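Local coordinates for putative pachytene checkpoint protein 2 (Caenorhabditis elegans, PDB 4XGU) that probably uses ATP hydrolysis, as an AAA+ protein remodeler, to play a key role in chromosome recombination during meiosis, at residues 179-184 and 298-303; 214-219 and 251-256. One frame throughout, in Å; residues are numbered along the deposited sequence.

Contact 1 of 2, residues 179-184 and 298-303; sequences GPPGTG and TSNLES. With ADP (adenosine-5'-diphosphate), chain H.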
loop_
_atom_site.group_PDB
_atom_site.type_symbol
_atom_site.label_atom_id
_atom_site.label_comp_id
_atom_site.label_asym_id
_atom_site.label_seq_id
_atom_site.Cartn_x
_atom_site.Cartn_y
_atom_site.Cartn_z
ATOM N N GLY B 179 -17.414 -23.465 -6.313
ATOM C CA GLY B 179 -16.709 -24.706 -6.574
ATOM C C GLY B 179 -15.709 -24.548 -7.703
ATOM O O GLY B 179 -15.530 -23.449 -8.226
ATOM N N PRO B 180 -15.037 -25.645 -8.075
ATOM C CA PRO B 180 -14.137 -25.656 -9.233
ATOM C C PRO B 180 -14.885 -25.336 -10.529
ATOM O O PRO B 180 -16.101 -25.518 -10.585
ATOM C CB PRO B 180 -13.599 -27.090 -9.245
ATOM C CG PRO B 180 -13.729 -27.553 -7.837
ATOM C CD PRO B 180 -14.986 -26.914 -7.329
ATOM N N PRO B 181 -14.166 -24.860 -11.558
ATOM C CA PRO B 181 -14.769 -24.456 -12.835
ATOM C C PRO B 181 -15.482 -25.580 -13.595
ATOM O O PRO B 181 -16.369 -25.293 -14.394
ATOM C CB PRO B 181 -13.566 -23.956 -13.645
ATOM C CG PRO B 181 -12.549 -23.584 -12.633
ATOM C CD PRO B 181 -12.722 -24.565 -11.517
ATOM N N GLY B 182 -15.106 -26.831 -13.362
ATOM C CA GLY B 182 -15.641 -27.923 -14.158
ATOM C C GLY B 182 -16.924 -28.553 -13.645
ATOM O O GLY B 182 -17.410 -29.528 -14.219
ATOM N N THR B 183 -17.482 -27.991 -12.578
ATOM C CA THR B 183 -18.610 -28.611 -11.889
ATOM C C THR B 183 -19.970 -28.286 -12.509
ATOM O O THR B 183 -20.961 -28.970 -12.244
ATOM C CB THR B 183 -18.639 -28.191 -10.418
ATOM O OG1 THR B 183 -18.906 -26.787 -10.331
ATOM C CG2 THR B 183 -17.302 -28.492 -9.764
ATOM N N GLY B 184 -20.022 -27.237 -13.322
ATOM C CA GLY B 184 -21.249 -26.889 -14.019
ATOM C C GLY B 184 -22.233 -26.079 -13.196
ATOM O O GLY B 184 -23.431 -26.357 -13.193
ATOM N N THR B 298 -22.264 -17.315 -9.431
ATOM C CA THR B 298 -21.379 -18.470 -9.426
ATOM C C THR B 298 -19.932 -18.016 -9.263
ATOM O O THR B 298 -19.513 -17.031 -9.867
ATOM C CB THR B 298 -21.527 -19.313 -10.713
ATOM O OG1 THR B 298 -20.470 -20.279 -10.782
ATOM C CG2 THR B 298 -21.467 -18.432 -11.945
ATOM N N SER B 299 -19.176 -18.724 -8.431
ATOM C CA SER B 299 -17.771 -18.393 -8.210
ATOM C C SER B 299 -16.871 -19.589 -8.519
ATOM O O SER B 299 -16.940 -20.618 -7.849
ATOM C CB SER B 299 -17.553 -17.925 -6.771
ATOM O OG SER B 299 -16.212 -17.519 -6.563
ATOM N N ASN B 300 -16.029 -19.447 -9.537
ATOM C CA ASN B 300 -15.172 -20.544 -9.978
ATOM C C ASN B 300 -14.020 -20.808 -9.015
ATOM O O ASN B 300 -13.386 -21.862 -9.067
ATOM C CB ASN B 300 -14.626 -20.262 -11.379
ATOM C CG ASN B 300 -15.679 -20.423 -12.460
ATOM O OD1 ASN B 300 -16.614 -21.213 -12.319
ATOM N ND2 ASN B 300 -15.530 -19.679 -13.549
ATOM N N LEU B 301 -13.747 -19.847 -8.140
ATOM C CA LEU B 301 -12.704 -20.007 -7.134
ATOM C C LEU B 301 -13.285 -20.601 -5.857
ATOM O O LEU B 301 -14.407 -20.281 -5.469
ATOM C CB LEU B 301 -12.028 -18.665 -6.834
ATOM C CG LEU B 301 -10.974 -18.633 -5.721
ATOM C CD1 LEU B 301 -9.724 -19.400 -6.133
ATOM C CD2 LEU B 301 -10.638 -17.196 -5.337
ATOM N N GLU B 302 -12.516 -21.466 -5.205
ATOM C CA GLU B 302 -12.945 -22.068 -3.950
ATOM C C GLU B 302 -12.072 -21.586 -2.789
ATOM O O GLU B 302 -10.876 -21.344 -2.962
ATOM C CB GLU B 302 -12.905 -23.595 -4.054
ATOM C CG GLU B 302 -13.743 -24.319 -3.015
ATOM C CD GLU B 302 -13.744 -25.823 -3.222
ATOM O OE1 GLU B 302 -14.723 -26.483 -2.813
ATOM O OE2 GLU B 302 -12.763 -26.344 -3.796
ATOM N N SER B 303 -12.702 -21.416 -1.627
ATOM C CA SER B 303 -12.028 -21.133 -0.353
ATOM C C SER B 303 -11.430 -19.728 -0.205
ATOM O O SER B 303 -10.623 -19.495 0.694
ATOM C CB SER B 303 -10.927 -22.167 -0.097
ATOM O OG SER B 303 -10.141 -21.799 1.022
HETATM P PB ADP H . -19.043 -23.856 -14.510
HETATM O O1B ADP H . -18.632 -24.745 -13.363
HETATM O O2B ADP H . -20.289 -23.050 -14.240
HETATM O O3B ADP H . -17.910 -23.056 -15.116
HETATM P PA ADP H . -20.638 -24.577 -16.729
HETATM O O1A ADP H . -21.959 -24.584 -16.000
HETATM O O2A ADP H . -20.218 -23.365 -17.530
HETATM O O3A ADP H . -19.471 -24.906 -15.662
HETATM O "O5'" ADP H . -20.645 -25.840 -17.726
HETATM C "C5'" ADP H . -19.646 -26.853 -17.664
HETATM C "C4'" ADP H . -19.922 -27.877 -18.758
HETATM O "O4'" ADP H . -19.458 -29.162 -18.338
HETATM C "C3'" ADP H . -21.409 -28.000 -19.043
HETATM O "O3'" ADP H . -21.712 -27.458 -20.332
HETATM C "C2'" ADP H . -21.717 -29.482 -19.008
HETATM O "O2'" ADP H . -21.924 -29.966 -20.338
HETATM C "C1'" ADP H . -20.490 -30.148 -18.404
HETATM N N9 ADP H . -20.805 -30.562 -17.013
HETATM C C8 ADP H . -20.244 -30.039 -15.906
HETATM N N7 ADP H . -20.731 -30.618 -14.779
HETATM C C5 ADP H . -21.631 -31.539 -15.163
HETATM C C6 ADP H . -22.515 -32.506 -14.476
HETATM N N6 ADP H . -22.523 -32.598 -13.126
HETATM N N1 ADP H . -23.304 -33.290 -15.242
HETATM C C2 ADP H . -23.298 -33.203 -16.587
HETATM N N3 ADP H . -22.522 -32.347 -17.278
HETATM C C4 ADP H . -21.677 -31.503 -16.635
#
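The Walker A P-loop meets the C-terminal end of strand 293-299 where Gly179 and Pro181 lie against Ser299 and Asn300. One backbone hydrogen bond joins the two segments: Gly179 N donates to Ser299 O over 3.3 Å, and the C=O...N angle of 173° puts the donor nearly along the C=O axis. The next carbonyl of the loop is less comfortable, since Gly179 O faces Asn300 O at 2.8 Å, two acceptors with no bond between them. A contact from Asn300 CA to Gly179 O, 3.4 Å long, may offset part of this repulsion. Gly179 has backbone angles (phi 152°, psi -177°) at which any side chain would strike the carbonyl oxygen of the residue before; a beta carbon would also collide with Pro180 CD.

Pro181 and Asn300 supply the side-chain packing, CG of the proline ring lying 4.1 Å from Asn300 CB. By its place just after the strand, Asn300 is consistent with the sensor-1 asparagine of AAA+ ATPases. Its amide is held at both ends: OD1 accepts from Lys185 NZ and ND2 donates to Glu253 OE2. Asn300 OD1 also comes within 3.6 Å of the terminal phosphate oxygen ADP O3B. On the nucleotide side of the loop, Gly184 N donates to ADP O1B at 2.9 Å, right before helix 185-199. Thr183 OG1 turns back to bond Pro180 O at 3.1 Å, bracing the bend of the loop from within.

Contact 2 of 2, residues 214-219 and 251-256; sequences SHSLFS and IDEVES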
loop_
_atom_site.group_PDB
_atom_site.type_symbol
_atom_site.label_atom_id
_atom_site.label_comp_id
_atom_site.label_asym_id
_atom_site.label_seq_id
_atom_site.Cartn_x
_atom_site.Cartn_y
_atom_site.Cartn_z
ATOM N N SER B 214 -20.257 -13.370 -19.071
ATOM C CA SER B 214 -20.075 -14.704 -19.634
ATOM C C SER B 214 -19.282 -14.666 -20.940
ATOM O O SER B 214 -19.830 -14.342 -21.995
ATOM C CB SER B 214 -21.429 -15.373 -19.869
ATOM O OG SER B 214 -22.141 -14.728 -20.909
ATOM N N HIS B 215 -17.994 -14.995 -20.867
ATOM C CA HIS B 215 -17.342 -15.317 -19.602
ATOM C C HIS B 215 -16.138 -14.405 -19.395
ATOM O O HIS B 215 -15.241 -14.355 -20.236
ATOM C CB HIS B 215 -16.901 -16.788 -19.546
ATOM C CG HIS B 215 -17.315 -17.605 -20.734
ATOM N ND1 HIS B 215 -16.410 -18.316 -21.495
ATOM C CD2 HIS B 215 -18.533 -17.856 -21.271
ATOM C CE1 HIS B 215 -17.048 -18.950 -22.460
ATOM N NE2 HIS B 215 -18.339 -18.686 -22.348
ATOM N N SER B 216 -16.135 -13.682 -18.277
ATOM C CA SER B 216 -15.065 -12.743 -17.931
ATOM C C SER B 216 -14.899 -11.622 -18.958
ATOM O O SER B 216 -13.886 -10.920 -18.957
ATOM C CB SER B 216 -13.733 -13.479 -17.753
ATOM O OG SER B 216 -13.699 -14.188 -16.527
ATOM N N LEU B 217 -15.891 -11.448 -19.826
ATOM C CA LEU B 217 -15.858 -10.367 -20.804
ATOM C C LEU B 217 -16.088 -9.039 -20.095
ATOM O O LEU B 217 -15.465 -8.027 -20.415
ATOM C CB LEU B 217 -16.916 -10.569 -21.892
ATOM C CG LEU B 217 -17.158 -11.982 -22.428
ATOM C CD1 LEU B 217 -18.212 -11.958 -23.528
ATOM C CD2 LEU B 217 -15.868 -12.606 -22.928
ATOM N N PHE B 218 -16.989 -9.066 -19.119
ATOM C CA PHE B 218 -17.377 -7.877 -18.376
ATOM C C PHE B 218 -16.312 -7.477 -17.356
ATOM O O PHE B 218 -16.162 -6.299 -17.039
ATOM C CB PHE B 218 -18.721 -8.120 -17.679
ATOM C CG PHE B 218 -19.357 -6.877 -17.119
ATOM C CD1 PHE B 218 -19.823 -5.881 -17.962
ATOM C CD2 PHE B 218 -19.510 -6.716 -15.752
ATOM C CE1 PHE B 218 -20.416 -4.740 -17.451
ATOM C CE2 PHE B 218 -20.103 -5.578 -15.234
ATOM C CZ PHE B 218 -20.556 -4.590 -16.086
ATOM N N SER B 219 -15.564 -8.464 -16.870
ATOM C CA SER B 219 -14.630 -8.272 -15.760
ATOM C C SER B 219 -13.498 -7.282 -16.044
ATOM O O SER B 219 -13.183 -6.442 -15.202
ATOM C CB SER B 219 -14.030 -9.619 -15.347
ATOM O OG SER B 219 -13.300 -10.202 -16.411
ATOM N N ILE B 251 -24.745 -14.073 -12.718
ATOM C CA ILE B 251 -23.439 -13.425 -12.698
ATOM C C ILE B 251 -22.328 -14.474 -12.627
ATOM O O ILE B 251 -22.207 -15.198 -11.640
ATOM C CB ILE B 251 -23.323 -12.449 -11.514
ATOM C CG1 ILE B 251 -24.402 -11.368 -11.617
ATOM C CG2 ILE B 251 -21.941 -11.819 -11.471
ATOM C CD1 ILE B 251 -24.616 -10.588 -10.345
ATOM N N ASP B 252 -21.526 -14.553 -13.684
ATOM C CA ASP B 252 -20.476 -15.562 -13.783
ATOM C C ASP B 252 -19.115 -15.013 -13.367
ATOM O O ASP B 252 -18.863 -13.816 -13.497
ATOM C CB ASP B 252 -20.401 -16.107 -15.209
ATOM C CG ASP B 252 -21.718 -16.693 -15.679
ATOM O OD1 ASP B 252 -22.356 -17.427 -14.893
ATOM O OD2 ASP B 252 -22.118 -16.417 -16.830
ATOM N N GLU B 253 -18.247 -15.903 -12.884
ATOM C CA GLU B 253 -16.897 -15.543 -12.446
ATOM C C GLU B 253 -16.899 -14.326 -11.531
ATOM O O GLU B 253 -16.181 -13.358 -11.778
ATOM C CB GLU B 253 -15.993 -15.279 -13.652
ATOM C CG GLU B 253 -15.500 -16.531 -14.352
ATOM C CD GLU B 253 -13.998 -16.515 -14.579
ATOM O OE1 GLU B 253 -13.407 -15.412 -14.601
ATOM O OE2 GLU B 253 -13.406 -17.607 -14.726
ATOM N N VAL B 254 -17.711 -14.385 -10.480
ATOM C CA VAL B 254 -17.950 -13.235 -9.612
ATOM C C VAL B 254 -16.664 -12.628 -9.056
ATOM O O VAL B 254 -16.533 -11.408 -8.959
ATOM C CB VAL B 254 -18.869 -13.614 -8.434
ATOM C CG1 VAL B 254 -19.095 -12.420 -7.532
ATOM C CG2 VAL B 254 -20.194 -14.136 -8.950
ATOM N N GLU B 255 -15.707 -13.478 -8.711
ATOM C CA GLU B 255 -14.481 -12.997 -8.094
ATOM C C GLU B 255 -13.508 -12.413 -9.113
ATOM O O GLU B 255 -12.523 -11.771 -8.741
ATOM C CB GLU B 255 -13.819 -14.119 -7.303
ATOM C CG GLU B 255 -14.702 -14.645 -6.186
ATOM C CD GLU B 255 -13.953 -15.537 -5.222
ATOM O OE1 GLU B 255 -14.348 -16.713 -5.064
ATOM O OE2 GLU B 255 -12.967 -15.064 -4.618
ATOM N N SER B 256 -13.785 -12.625 -10.396
ATOM C CA SER B 256 -13.029 -11.945 -11.439
ATOM C C SER B 256 -13.442 -10.479 -11.438
ATOM O O SER B 256 -12.651 -9.595 -11.772
ATOM C CB SER B 256 -13.269 -12.580 -12.810
ATOM O OG SER B 256 -14.575 -12.305 -13.280
#
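Ser219 and Ser256 come together closely at one end of this contact, CB of Ser219 lying 3.4 Å from Ser256 OG, and the two CA atoms are 5.9 Å apart. The packing here is by van der Waals contact, for no hydrogen bond joins the two segments. Ser219 OG is turned elsewhere: it stands between its own backbone N and carbonyl carbon (chi1 62°) and donates to Ser216 O at 2.7 Å, reaching that oxygen from 41° above the carbonyl plane. A glycine here would remove CB and OG, and would probably open a gap beside Ser256 OG and leave Ser216 O without its hydroxyl partner. Ser256 is steadied in its own turn by a 2.9 Å bond from its N to Glu253 O.

Asp252 and Glu253 follow strand 245-251 directly and are consistent with the Asp-Glu pair of a Walker B motif. At the Ser214 end, where both residues are buried, Asp252 OD2 rests 3.3 Å from Ser214 CB, a contact with carbon. Glu253 reaches across toward Ser216, but the modelled separation of its OE1 from Ser216 OG is too short to be trusted.

The outer side is looser, and what meets it belongs to another chain. The partly exposed His215 packs on Arg312 of the second subunit, and Leu217 on Leu281 of that same neighbouring chain.

In the fold
From the N terminus, the chain leaves strand 174-178 into the P-loop, forms helix 185-199 and strand 206-212, and enters 214-219. Contact 2 closes the shorter loop, with 31 residues between its segments, when strand 245-251 delivers 251-256. Contact 1 closes the longer one, with 113 residues between, as strand 293-299 ends; contact 2 is nested inside it. In the sheet, strand 293-299 lies between 245-251 and 174-178, with 206-212 beyond 245-251, so each contact joins segments at the C-terminal ends of neighbouring strands. The centres of the two contacts lie about 12 Å apart, and a probable hydrogen bond, Thr298 N to Ile251 O at 3.1 Å, links them.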